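Local coordinates for protein 2-dehydropantoate 2-reductase (PDB 5X20) that probably catalyses the NADPH-dependent reduction of ketopantoate to pantoate in pantothenate biosynthesis, and is captured here with bound NAD, at residues 27-32 and 58-63; 63-68 and 88-93; 72-77 and 98-103. All coordinates share one frame; numbering follows the deposited sequence.

Contact 1 (27-32 and 58-63); sequences LLIDGW and PIVLQS. With NAD (nicotinamide-adenine-dinucleotide), chain G.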
loop_
_atom_site.group_PDB
_atom_site.type_symbol
_atom_site.label_atom_id
_atom_site.label_comp_id
_atom_site.label_asym_id
_atom_site.label_seq_id
_atom_site.Cartn_x
_atom_site.Cartn_y
_atom_site.Cartn_z
ATOM N N LEU A 27 26.247 30.625 2.719
ATOM C CA LEU A 27 26.045 30.482 1.308
ATOM C C LEU A 27 25.066 29.288 1.043
ATOM O O LEU A 27 25.319 28.173 1.483
ATOM C CB LEU A 27 27.399 30.216 0.652
ATOM C CG LEU A 27 27.363 29.895 -0.839
ATOM C CD1 LEU A 27 26.815 31.062 -1.663
ATOM C CD2 LEU A 27 28.739 29.486 -1.346
ATOM N N LEU A 28 24.000 29.517 0.278
ATOM C CA LEU A 28 23.132 28.434 -0.182
ATOM C C LEU A 28 23.581 27.923 -1.520
ATOM O O LEU A 28 23.986 28.688 -2.381
ATOM C CB LEU A 28 21.688 28.878 -0.313
ATOM C CG LEU A 28 21.093 29.599 0.897
ATOM C CD1 LEU A 28 19.686 30.063 0.603
ATOM C CD2 LEU A 28 21.132 28.753 2.176
ATOM N N ILE A 29 23.535 26.600 -1.669
ATOM C CA ILE A 29 23.887 25.946 -2.909
ATOM C C ILE A 29 22.729 24.998 -3.249
ATOM O O ILE A 29 22.262 24.269 -2.371
ATOM C CB ILE A 29 25.167 25.130 -2.761
ATOM C CG1 ILE A 29 26.298 25.981 -2.214
ATOM C CG2 ILE A 29 25.533 24.541 -4.106
ATOM C CD1 ILE A 29 27.551 25.207 -1.890
ATOM N N ASP A 30 22.237 25.049 -4.471
ATOM C CA ASP A 30 21.038 24.327 -4.837
ATOM C C ASP A 30 21.026 24.009 -6.297
ATOM O O ASP A 30 21.731 24.630 -7.083
ATOM C CB ASP A 30 19.779 25.114 -4.486
ATOM C CG ASP A 30 18.602 24.203 -4.211
ATOM O OD1 ASP A 30 18.584 23.621 -3.108
ATOM O OD2 ASP A 30 17.717 24.027 -5.107
ATOM N N GLY A 31 20.243 23.008 -6.657
ATOM C CA GLY A 31 20.155 22.553 -8.022
ATOM C C GLY A 31 18.884 22.959 -8.723
ATOM O O GLY A 31 18.712 22.658 -9.872
ATOM N N TRP A 32 17.948 23.599 -8.035
ATOM C CA TRP A 32 16.680 23.942 -8.648
ATOM C C TRP A 32 16.750 25.387 -9.166
ATOM O O TRP A 32 16.708 26.354 -8.384
ATOM C CB TRP A 32 15.568 23.796 -7.601
ATOM C CG TRP A 32 14.163 24.046 -8.069
ATOM C CD1 TRP A 32 13.727 24.128 -9.360
ATOM C CD2 TRP A 32 13.000 24.203 -7.243
ATOM N NE1 TRP A 32 12.398 24.338 -9.400
ATOM C CE2 TRP A 32 11.904 24.399 -8.123
ATOM C CE3 TRP A 32 12.770 24.190 -5.861
ATOM C CZ2 TRP A 32 10.604 24.579 -7.670
ATOM C CZ3 TRP A 32 11.487 24.396 -5.407
ATOM C CH2 TRP A 32 10.409 24.580 -6.314
ATOM N N PRO A 58 23.038 34.941 -0.022
ATOM C CA PRO A 58 23.715 34.561 -1.257
ATOM C C PRO A 58 23.399 33.103 -1.656
ATOM O O PRO A 58 23.284 32.231 -0.779
ATOM C CB PRO A 58 25.224 34.710 -0.922
ATOM C CG PRO A 58 25.310 35.268 0.450
ATOM C CD PRO A 58 23.959 35.174 1.101
ATOM N N ILE A 59 23.230 32.859 -2.954
ATOM C CA ILE A 59 22.877 31.561 -3.432
ATOM C C ILE A 59 23.557 31.300 -4.762
ATOM O O ILE A 59 23.629 32.167 -5.595
ATOM C CB ILE A 59 21.342 31.385 -3.534
ATOM C CG1 ILE A 59 20.980 29.925 -3.959
ATOM C CG2 ILE A 59 20.702 32.402 -4.477
ATOM C CD1 ILE A 59 19.595 29.508 -3.491
ATOM N N VAL A 60 24.023 30.070 -4.961
ATOM C CA VAL A 60 24.659 29.702 -6.209
ATOM C C VAL A 60 24.108 28.352 -6.677
ATOM O O VAL A 60 23.793 27.480 -5.864
ATOM C CB VAL A 60 26.198 29.691 -6.021
ATOM C CG1 VAL A 60 26.599 28.628 -5.014
ATOM C CG2 VAL A 60 26.903 29.466 -7.339
ATOM N N LEU A 61 23.950 28.192 -7.992
ATOM C CA LEU A 61 23.661 26.881 -8.598
ATOM C C LEU A 61 24.805 25.930 -8.340
ATOM O O LEU A 61 25.974 26.308 -8.439
ATOM C CB LEU A 61 23.499 26.991 -10.102
ATOM C CG LEU A 61 22.116 26.895 -10.773
ATOM C CD1 LEU A 61 22.280 26.668 -12.274
ATOM C CD2 LEU A 61 21.233 25.816 -10.195
ATOM N N GLN A 62 24.487 24.689 -7.985
ATOM C CA GLN A 62 25.526 23.752 -7.583
ATOM C C GLN A 62 26.540 23.533 -8.686
ATOM O O GLN A 62 27.704 23.279 -8.416
ATOM C CB GLN A 62 24.925 22.415 -7.153
ATOM C CG GLN A 62 24.219 21.601 -8.223
ATOM C CD GLN A 62 23.427 20.467 -7.618
ATOM O OE1 GLN A 62 22.453 20.695 -6.891
ATOM N NE2 GLN A 62 23.835 19.245 -7.882
ATOM N N SER A 63 26.111 23.603 -9.939
ATOM C CA SER A 63 27.045 23.429 -11.080
ATOM C C SER A 63 27.975 24.654 -11.315
ATOM O O SER A 63 28.990 24.548 -12.014
ATOM C CB SER A 63 26.258 23.127 -12.353
ATOM O OG SER A 63 25.454 24.244 -12.657
HETATM P PA NAD G . 13.365 19.282 -0.221
HETATM O O1A NAD G . 12.763 18.341 -1.219
HETATM O O2A NAD G . 12.590 20.505 0.264
HETATM O O5B NAD G . 14.713 19.856 -0.851
HETATM C C5B NAD G . 15.693 18.993 -1.387
HETATM C C4B NAD G . 16.304 19.570 -2.652
HETATM O O4B NAD G . 15.354 19.363 -3.670
HETATM C C3B NAD G . 16.571 21.072 -2.618
HETATM O O3B NAD G . 17.714 21.333 -3.378
HETATM C C2B NAD G . 15.376 21.646 -3.299
HETATM O O2B NAD G . 15.531 22.935 -3.878
HETATM C C1B NAD G . 15.167 20.570 -4.338
HETATM N N9A NAD G . 13.790 20.641 -4.807
HETATM C C8A NAD G . 12.702 20.708 -4.053
HETATM N N7A NAD G . 11.615 20.800 -4.825
HETATM C C5A NAD G . 12.026 20.811 -6.091
HETATM C C6A NAD G . 11.377 20.906 -7.401
HETATM N N6A NAD G . 10.028 20.996 -7.520
HETATM N N1A NAD G . 12.193 20.910 -8.455
HETATM C C2A NAD G . 13.526 20.799 -8.366
HETATM N N3A NAD G . 14.210 20.736 -7.217
HETATM C C4A NAD G . 13.490 20.729 -6.069
HETATM O O3 NAD G . 13.794 18.301 0.957
HETATM P PN NAD G . 13.871 18.606 2.530
HETATM O O1N NAD G . 12.431 18.444 3.033
HETATM O O2N NAD G . 14.662 19.827 2.906
HETATM O O5D NAD G . 14.601 17.266 3.011
HETATM C C5D NAD G . 16.021 17.213 3.053
HETATM C C4D NAD G . 16.510 16.074 3.953
HETATM O O4D NAD G . 16.064 16.330 5.301
HETATM C C3D NAD G . 15.838 14.792 3.501
HETATM O O3D NAD G . 16.699 13.675 3.605
HETATM C C2D NAD G . 14.639 14.662 4.436
HETATM O O2D NAD G . 14.172 13.317 4.594
HETATM C C1D NAD G . 15.215 15.253 5.708
HETATM N N1N NAD G . 14.252 15.736 6.687
HETATM C C2N NAD G . 13.241 16.533 6.271
HETATM C C3N NAD G . 12.292 16.982 7.206
HETATM C C7N NAD G . 11.168 17.927 6.843
HETATM O O7N NAD G . 10.390 18.277 7.720
HETATM N N7N NAD G . 11.096 18.512 5.642
HETATM C C4N NAD G . 12.476 16.629 8.557
HETATM C C5N NAD G . 13.595 15.841 8.951
HETATM C C6N NAD G . 14.495 15.423 8.018
#
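Four backbone hydrogen bonds zip Leu-28 and Asp-30 to residues 58-62. Leu-28 N gives to Pro-58 O at an almost straight N-H...O angle of 172°, and Val-60 N returns to Leu-28 O at 2.9 Å. Asp-30 then repeats the pattern, its N bonded to Val-60 O and its O receiving Gln-62 N. That last donor stands above the carbonyl plane, 40° out of it, and not on a lone pair. The two strands are parallel, with axes 4.8 Å apart at their closest.

Apolar contacts fall on both faces of the sheet. On one, Ile-59 has CG1 anti to its backbone N (chi1 -176°), which carries CD1 to 3.9 Å from Leu-28 CB. On the other, Ile-29 and Val-60 lie side by side and point the same way, their CG1 atoms touching, while Ile-29 CG2 packs at 3.6 Å on Gln-62 CA. The Gln-62 side chain crosses that of Ile-29 at about a right angle, and its NE2 is hydrogen-bonded to Asp-89 OD2 on helix 83-90.

The cofactor contacts come from the end of strand 25-30. Asp-30 splits its carboxylate between the two adenosine ribose hydroxyls: OD1 accepts from NAD O3B, at a modelled length so short that it is doubtful, and OD2 accepts from NAD O2B at 2.7 Å. Ala-8 N also donates to OD1, and Trp-32 N reaches OD2 in an Asx turn, which fixes the rotation of the carboxylate. Trp-32 lays one indole face over the adenine, with NAD C6A 3.5 Å above the ring plane. An acidic residue closing the second strand and gripping the adenosine ribose is the classic mark of an NAD-binding Rossmann fold.

Contact 2 (63-68 and 88-93); sequences SEVEKE and QDIQSL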
loop_
_atom_site.group_PDB
_atom_site.type_symbol
_atom_site.label_atom_id
_atom_site.label_comp_id
_atom_site.label_asym_id
_atom_site.label_seq_id
_atom_site.Cartn_x
_atom_site.Cartn_y
_atom_site.Cartn_z
ATOM N N SER A 63 26.111 23.603 -9.939
ATOM C CA SER A 63 27.045 23.429 -11.080
ATOM C C SER A 63 27.975 24.654 -11.315
ATOM O O SER A 63 28.990 24.548 -12.014
ATOM C CB SER A 63 26.258 23.127 -12.353
ATOM O OG SER A 63 25.454 24.244 -12.657
ATOM N N GLU A 64 27.674 25.780 -10.675
ATOM C CA GLU A 64 28.464 27.003 -10.810
ATOM C C GLU A 64 29.280 27.348 -9.596
ATOM O O GLU A 64 29.731 28.467 -9.441
ATOM C CB GLU A 64 27.579 28.170 -11.176
ATOM C CG GLU A 64 26.727 27.798 -12.371
ATOM C CD GLU A 64 25.807 28.900 -12.822
ATOM O OE1 GLU A 64 25.518 29.815 -12.017
ATOM O OE2 GLU A 64 25.369 28.806 -13.995
ATOM N N VAL A 65 29.498 26.397 -8.724
ATOM C CA VAL A 65 30.317 26.686 -7.537
ATOM C C VAL A 65 31.799 27.032 -7.887
ATOM O O VAL A 65 32.429 26.427 -8.766
ATOM C CB VAL A 65 30.243 25.497 -6.580
ATOM C CG1 VAL A 65 31.243 25.646 -5.464
ATOM C CG2 VAL A 65 28.846 25.369 -6.000
ATOM N N GLU A 66 32.377 28.005 -7.210
ATOM C CA GLU A 66 33.735 28.351 -7.593
ATOM C C GLU A 66 34.834 27.508 -6.931
ATOM O O GLU A 66 34.914 27.442 -5.706
ATOM C CB GLU A 66 33.992 29.854 -7.396
ATOM C CG GLU A 66 34.264 30.616 -8.689
ATOM C CD GLU A 66 33.033 31.320 -9.236
ATOM O OE1 GLU A 66 32.137 31.669 -8.440
ATOM O OE2 GLU A 66 32.962 31.527 -10.467
ATOM N N LYS A 67 35.687 26.867 -7.739
ATOM C CA LYS A 67 36.849 26.108 -7.225
ATOM C C LYS A 67 37.732 27.081 -6.423
ATOM O O LYS A 67 38.484 26.663 -5.539
ATOM C CB LYS A 67 37.647 25.433 -8.352
ATOM C CG LYS A 67 36.933 25.338 -9.698
ATOM C CD LYS A 67 37.029 23.950 -10.326
ATOM C CE LYS A 67 36.371 23.917 -11.701
ATOM N NZ LYS A 67 37.320 23.458 -12.756
ATOM N N GLU A 68 37.631 28.373 -6.737
ATOM C CA GLU A 68 38.245 29.412 -5.931
ATOM C C GLU A 68 37.485 29.588 -4.594
ATOM O O GLU A 68 38.070 29.966 -3.574
ATOM C CB GLU A 68 38.255 30.749 -6.710
ATOM C CG GLU A 68 38.966 30.674 -8.066
ATOM C CD GLU A 68 40.457 30.365 -7.939
ATOM O OE1 GLU A 68 41.055 29.890 -8.928
ATOM O OE2 GLU A 68 41.027 30.602 -6.850
ATOM N N GLN A 88 29.524 15.733 -6.189
ATOM C CA GLN A 88 30.370 15.801 -7.388
ATOM C C GLN A 88 30.523 17.264 -7.768
ATOM O O GLN A 88 31.618 17.724 -8.057
ATOM C CB GLN A 88 29.754 15.093 -8.573
ATOM C CG GLN A 88 29.597 13.623 -8.446
ATOM C CD GLN A 88 29.102 13.052 -9.745
ATOM O OE1 GLN A 88 29.010 13.776 -10.742
ATOM N NE2 GLN A 88 28.831 11.745 -9.763
ATOM N N ASP A 89 29.411 17.997 -7.741
ATOM C CA ASP A 89 29.415 19.378 -8.212
ATOM C C ASP A 89 30.136 20.336 -7.293
ATOM O O ASP A 89 30.556 21.355 -7.735
ATOM C CB ASP A 89 27.983 19.874 -8.467
ATOM C CG ASP A 89 27.373 19.271 -9.685
ATOM O OD1 ASP A 89 28.116 18.697 -10.497
ATOM O OD2 ASP A 89 26.151 19.332 -9.826
ATOM N N ILE A 90 30.255 20.038 -6.016
ATOM C CA ILE A 90 30.823 20.983 -5.080
ATOM C C ILE A 90 32.142 20.505 -4.490
ATOM O O ILE A 90 32.629 21.075 -3.502
ATOM C CB ILE A 90 29.824 21.288 -3.911
ATOM C CG1 ILE A 90 29.640 20.093 -2.980
ATOM C CG2 ILE A 90 28.477 21.710 -4.474
ATOM C CD1 ILE A 90 29.077 20.443 -1.629
ATOM N N GLN A 91 32.724 19.444 -5.049
ATOM C CA GLN A 91 33.936 18.875 -4.445
ATOM C C GLN A 91 35.050 19.879 -4.258
ATOM O O GLN A 91 35.759 19.871 -3.250
ATOM C CB GLN A 91 34.428 17.612 -5.151
ATOM C CG GLN A 91 34.668 16.485 -4.159
ATOM C CD GLN A 91 35.839 15.592 -4.511
ATOM O OE1 GLN A 91 36.341 15.602 -5.636
ATOM N NE2 GLN A 91 36.273 14.799 -3.542
ATOM N N SER A 92 35.184 20.755 -5.238
ATOM C CA SER A 92 36.210 21.778 -5.196
ATOM C C SER A 92 36.120 22.626 -3.941
ATOM O O SER A 92 37.057 23.340 -3.622
ATOM C CB SER A 92 36.123 22.673 -6.411
ATOM O OG SER A 92 34.939 23.462 -6.384
ATOM N N LEU A 93 34.983 22.591 -3.267
ATOM C CA LEU A 93 34.800 23.332 -2.018
ATOM C C LEU A 93 35.321 22.583 -0.828
ATOM O O LEU A 93 35.438 23.140 0.250
ATOM C CB LEU A 93 33.323 23.525 -1.794
ATOM C CG LEU A 93 32.782 24.845 -1.367
ATOM C CD1 LEU A 93 33.369 25.919 -2.248
ATOM C CD2 LEU A 93 31.267 24.797 -1.491
#
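The backbone of 63-68 passes as an irregular loop alongside the end of helix 83-90, where the chain tightens into a 3-10 turn at 91-93. CA atoms come within 5.5 Å between Ser-63 and Asp-89 and within 4.8 Å between Lys-67 and Ser-92. The loop links edge strand 59-61 to strand 73-76 of the Rossmann domain, so here a connection leans on the helix that joins strands 73-76 and 99-102.

Val-65 is the main apolar link, its CB directed at the helix end and its two methyls going to different residues. CG1, anti to the backbone N (chi1 170°), meets Leu-93 CD1 at 3.9 Å, and the two side chains cross at about a right angle. CG2, the other methyl, rests on Ile-90 CG2, 4.0 Å away. Ile-29 of strand 25-30 touches Val-65, Ile-90 and Leu-93 alike, which extends this small cluster onto the sheet.

Polar residues flank Val-65 along the loop. At the start of the loop, the CB of Asp-89 points toward the 63-68 backbone. Farther along, Lys-67 and Ser-92 meet through their first side-chain carbons, CB to CB at 3.7 Å, while Ser-92 OG lies 3.4 Å from Lys-67 CA.

Contact 3 (72-77 and 98-103); sequences DLIILF and TEVLCL. With NAD (nicotinamide-adenine-dinucleotide), chain G.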
loop_
_atom_site.group_PDB
_atom_site.type_symbol
_atom_site.label_atom_id
_atom_site.label_comp_id
_atom_site.label_asym_id
_atom_site.label_seq_id
_atom_site.Cartn_x
_atom_site.Cartn_y
_atom_site.Cartn_z
ATOM N N ASP A 72 34.087 26.959 5.708
ATOM C CA ASP A 72 34.554 26.117 6.813
ATOM C C ASP A 72 33.668 24.896 7.093
ATOM O O ASP A 72 34.138 23.931 7.713
ATOM C CB ASP A 72 34.548 26.962 8.095
ATOM C CG ASP A 72 35.359 28.247 7.940
ATOM O OD1 ASP A 72 36.536 28.113 7.488
ATOM O OD2 ASP A 72 34.784 29.349 8.230
ATOM N N LEU A 73 32.367 25.002 6.761
ATOM C CA LEU A 73 31.387 23.999 7.147
ATOM C C LEU A 73 30.392 23.869 6.020
ATOM O O LEU A 73 29.838 24.870 5.584
ATOM C CB LEU A 73 30.640 24.364 8.452
ATOM C CG LEU A 73 29.431 23.464 8.792
ATOM C CD1 LEU A 73 29.857 22.020 9.044
ATOM C CD2 LEU A 73 28.635 24.001 9.972
ATOM N N ILE A 74 30.229 22.643 5.538
ATOM C CA ILE A 74 29.190 22.281 4.563
ATOM C C ILE A 74 28.158 21.402 5.244
ATOM O O ILE A 74 28.504 20.400 5.860
ATOM C CB ILE A 74 29.744 21.508 3.394
ATOM C CG1 ILE A 74 30.834 22.322 2.704
ATOM C CG2 ILE A 74 28.626 21.177 2.414
ATOM C CD1 ILE A 74 31.584 21.569 1.581
ATOM N N ILE A 75 26.901 21.835 5.194
ATOM C CA ILE A 75 25.788 21.067 5.760
ATOM C C ILE A 75 24.975 20.507 4.626
ATOM O O ILE A 75 24.426 21.254 3.825
ATOM C CB ILE A 75 24.887 21.897 6.639
ATOM C CG1 ILE A 75 25.710 22.495 7.779
ATOM C CG2 ILE A 75 23.775 21.021 7.190
ATOM C CD1 ILE A 75 24.912 23.344 8.764
ATOM N N LEU A 76 24.936 19.190 4.515
ATOM C CA LEU A 76 24.225 18.559 3.416
ATOM C C LEU A 76 22.801 18.427 3.794
ATOM O O LEU A 76 22.513 17.928 4.885
ATOM C CB LEU A 76 24.815 17.188 3.104
ATOM C CG LEU A 76 26.285 17.149 2.729
ATOM C CD1 LEU A 76 26.868 15.766 3.002
ATOM C CD2 LEU A 76 26.547 17.540 1.269
ATOM N N PHE A 77 21.921 18.871 2.898
ATOM C CA PHE A 77 20.483 18.796 3.099
ATOM C C PHE A 77 19.702 18.571 1.799
ATOM O O PHE A 77 18.536 18.956 1.703
ATOM C CB PHE A 77 19.968 20.027 3.843
ATOM C CG PHE A 77 19.663 19.766 5.290
ATOM C CD1 PHE A 77 18.918 18.660 5.663
ATOM C CD2 PHE A 77 20.129 20.617 6.276
ATOM C CE1 PHE A 77 18.636 18.412 6.993
ATOM C CE2 PHE A 77 19.852 20.375 7.608
ATOM C CZ PHE A 77 19.104 19.270 7.967
ATOM N N THR A 98 37.715 21.623 5.895
ATOM C CA THR A 98 36.273 21.819 5.861
ATOM C C THR A 98 35.515 20.691 6.554
ATOM O O THR A 98 35.632 19.542 6.170
ATOM C CB THR A 98 35.760 21.928 4.421
ATOM O OG1 THR A 98 36.712 22.684 3.682
ATOM C CG2 THR A 98 34.412 22.621 4.400
ATOM N N GLU A 99 34.747 21.042 7.569
ATOM C CA GLU A 99 33.819 20.095 8.169
ATOM C C GLU A 99 32.600 19.840 7.217
ATOM O O GLU A 99 32.071 20.785 6.596
ATOM C CB GLU A 99 33.368 20.605 9.521
ATOM C CG GLU A 99 34.529 20.714 10.507
ATOM C CD GLU A 99 34.074 21.126 11.899
ATOM O OE1 GLU A 99 32.896 21.558 12.033
ATOM O OE2 GLU A 99 34.869 20.994 12.847
ATOM N N VAL A 100 32.222 18.583 7.068
ATOM C CA VAL A 100 31.062 18.209 6.272
ATOM C C VAL A 100 30.067 17.461 7.153
ATOM O O VAL A 100 30.353 16.413 7.704
ATOM C CB VAL A 100 31.460 17.337 5.083
ATOM C CG1 VAL A 100 30.251 16.990 4.242
ATOM C CG2 VAL A 100 32.495 18.056 4.216
ATOM N N LEU A 101 28.886 18.054 7.322
ATOM C CA LEU A 101 27.862 17.479 8.190
ATOM C C LEU A 101 26.676 17.009 7.374
ATOM O O LEU A 101 26.077 17.779 6.594
ATOM C CB LEU A 101 27.407 18.531 9.200
ATOM C CG LEU A 101 26.224 18.180 10.093
ATOM C CD1 LEU A 101 26.543 17.035 11.056
ATOM C CD2 LEU A 101 25.771 19.402 10.882
ATOM N N CYS A 102 26.295 15.776 7.611
ATOM C CA CYS A 102 25.148 15.176 6.928
ATOM C C CYS A 102 24.047 14.928 7.966
ATOM O O CYS A 102 24.244 14.163 8.892
ATOM C CB CYS A 102 25.535 13.830 6.310
ATOM S SG CYS A 102 24.152 12.982 5.545
ATOM N N LEU A 103 22.905 15.529 7.722
ATOM C CA LEU A 103 21.744 15.358 8.550
ATOM C C LEU A 103 20.520 14.805 7.798
ATOM O O LEU A 103 19.374 14.880 8.280
ATOM C CB LEU A 103 21.383 16.710 9.171
ATOM C CG LEU A 103 22.402 17.274 10.146
ATOM C CD1 LEU A 103 21.937 18.620 10.664
ATOM C CD2 LEU A 103 22.686 16.273 11.262
HETATM P PA NAD G . 13.365 19.282 -0.221
HETATM O O1A NAD G . 12.763 18.341 -1.219
HETATM O O2A NAD G . 12.590 20.505 0.264
HETATM O O5B NAD G . 14.713 19.856 -0.851
HETATM C C5B NAD G . 15.693 18.993 -1.387
HETATM C C4B NAD G . 16.304 19.570 -2.652
HETATM O O4B NAD G . 15.354 19.363 -3.670
HETATM C C3B NAD G . 16.571 21.072 -2.618
HETATM O O3B NAD G . 17.714 21.333 -3.378
HETATM C C2B NAD G . 15.376 21.646 -3.299
HETATM O O2B NAD G . 15.531 22.935 -3.878
HETATM C C1B NAD G . 15.167 20.570 -4.338
HETATM N N9A NAD G . 13.790 20.641 -4.807
HETATM C C8A NAD G . 12.702 20.708 -4.053
HETATM N N7A NAD G . 11.615 20.800 -4.825
HETATM C C5A NAD G . 12.026 20.811 -6.091
HETATM C C6A NAD G . 11.377 20.906 -7.401
HETATM N N6A NAD G . 10.028 20.996 -7.520
HETATM N N1A NAD G . 12.193 20.910 -8.455
HETATM C C2A NAD G . 13.526 20.799 -8.366
HETATM N N3A NAD G . 14.210 20.736 -7.217
HETATM C C4A NAD G . 13.490 20.729 -6.069
HETATM O O3 NAD G . 13.794 18.301 0.957
HETATM P PN NAD G . 13.871 18.606 2.530
HETATM O O1N NAD G . 12.431 18.444 3.033
HETATM O O2N NAD G . 14.662 19.827 2.906
HETATM O O5D NAD G . 14.601 17.266 3.011
HETATM C C5D NAD G . 16.021 17.213 3.053
HETATM C C4D NAD G . 16.510 16.074 3.953
HETATM O O4D NAD G . 16.064 16.330 5.301
HETATM C C3D NAD G . 15.838 14.792 3.501
HETATM O O3D NAD G . 16.699 13.675 3.605
HETATM C C2D NAD G . 14.639 14.662 4.436
HETATM O O2D NAD G . 14.172 13.317 4.594
HETATM C C1D NAD G . 15.215 15.253 5.708
HETATM N N1N NAD G . 14.252 15.736 6.687
HETATM C C2N NAD G . 13.241 16.533 6.271
HETATM C C3N NAD G . 12.292 16.982 7.206
HETATM C C7N NAD G . 11.168 17.927 6.843
HETATM O O7N NAD G . 10.390 18.277 7.720
HETATM N N7N NAD G . 11.096 18.512 5.642
HETATM C C4N NAD G . 12.476 16.629 8.557
HETATM C C5N NAD G . 13.595 15.841 8.951
HETATM C C6N NAD G . 14.495 15.423 8.018
#
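Leu-76 and Leu-101 belong to neighbouring parallel strands, 73-76 and 99-102, the two strands of a beta-alpha-beta crossover in the Rossmann domain, with helix 83-90 between them in sequence. Leu-76 N gives a 2.8 Å hydrogen bond to Leu-101 O, nearly in line with the carbonyl. Ile-74 makes two more, its N to Glu-99 O and its O from Leu-101 N, and Glu-99 N to Asp-72 O completes the set with a more bent N-H...O angle of 145°. The axes diverge by only 16°.

The side chain of Leu-76 can be followed outward. CB lies 3.8 Å from Leu-101 O, beside the backbone bond made by its own N, and CG is scarcely farther from the same oxygen. With CG anti to the carbonyl carbon (chi1 -59°), CD1 carries on over the neighbouring strand and settles between two of its residues, 3.8 Å from Val-100 CG1 and 4.1 Å from Cys-102 CB. Ile-113 of helix 109-113 touches both Leu-76 and Cys-102 on this face. Toward the other end of the same face, Ile-74 CG1 rests on Thr-98 CG2.

The opposite face carries Leu-73, Ile-75, Glu-99 and Leu-101. Leu-73 CD1 sits over Glu-99 CB, and helix 157-168 covers this side through Leu-163 and Leu-167.

Past the strand ends the contact turns to the cofactor. Phe-77 O is 3.3 Å from NAD C5D, and the Phe-77 ring meets Phe-15 edge-to-face. The nicotinamide ribose oxygen NAD O4D lies at the edge of the Phe-77 ring, whose CZ touches Leu-103 CB at 3.6 Å.

How the contacts relate
All three contacts belong to the Rossmann domain, but they differ in depth. Contact 3 is buried in the middle of the large sheet; contact 1 pairs the outermost strand 59-61 with its neighbour, and contact 2 is a partly exposed loop-helix junction. Contacts 1 and 3 are parallel strand pairings built on backbone hydrogen bonds, whereas contact 2 relies on apolar side chains. Contacts 1 and 3 also meet different halves of NAD, contact 1 through hydrogen bonds and stacking at the adenosine, contact 3 through the backbone oxygen and ring of Phe-77 at the nicotinamide ribose. Contact 2 touches both: Gln-62 and Ile-29 reach it from contact 1, and Ile-74 from contact 3.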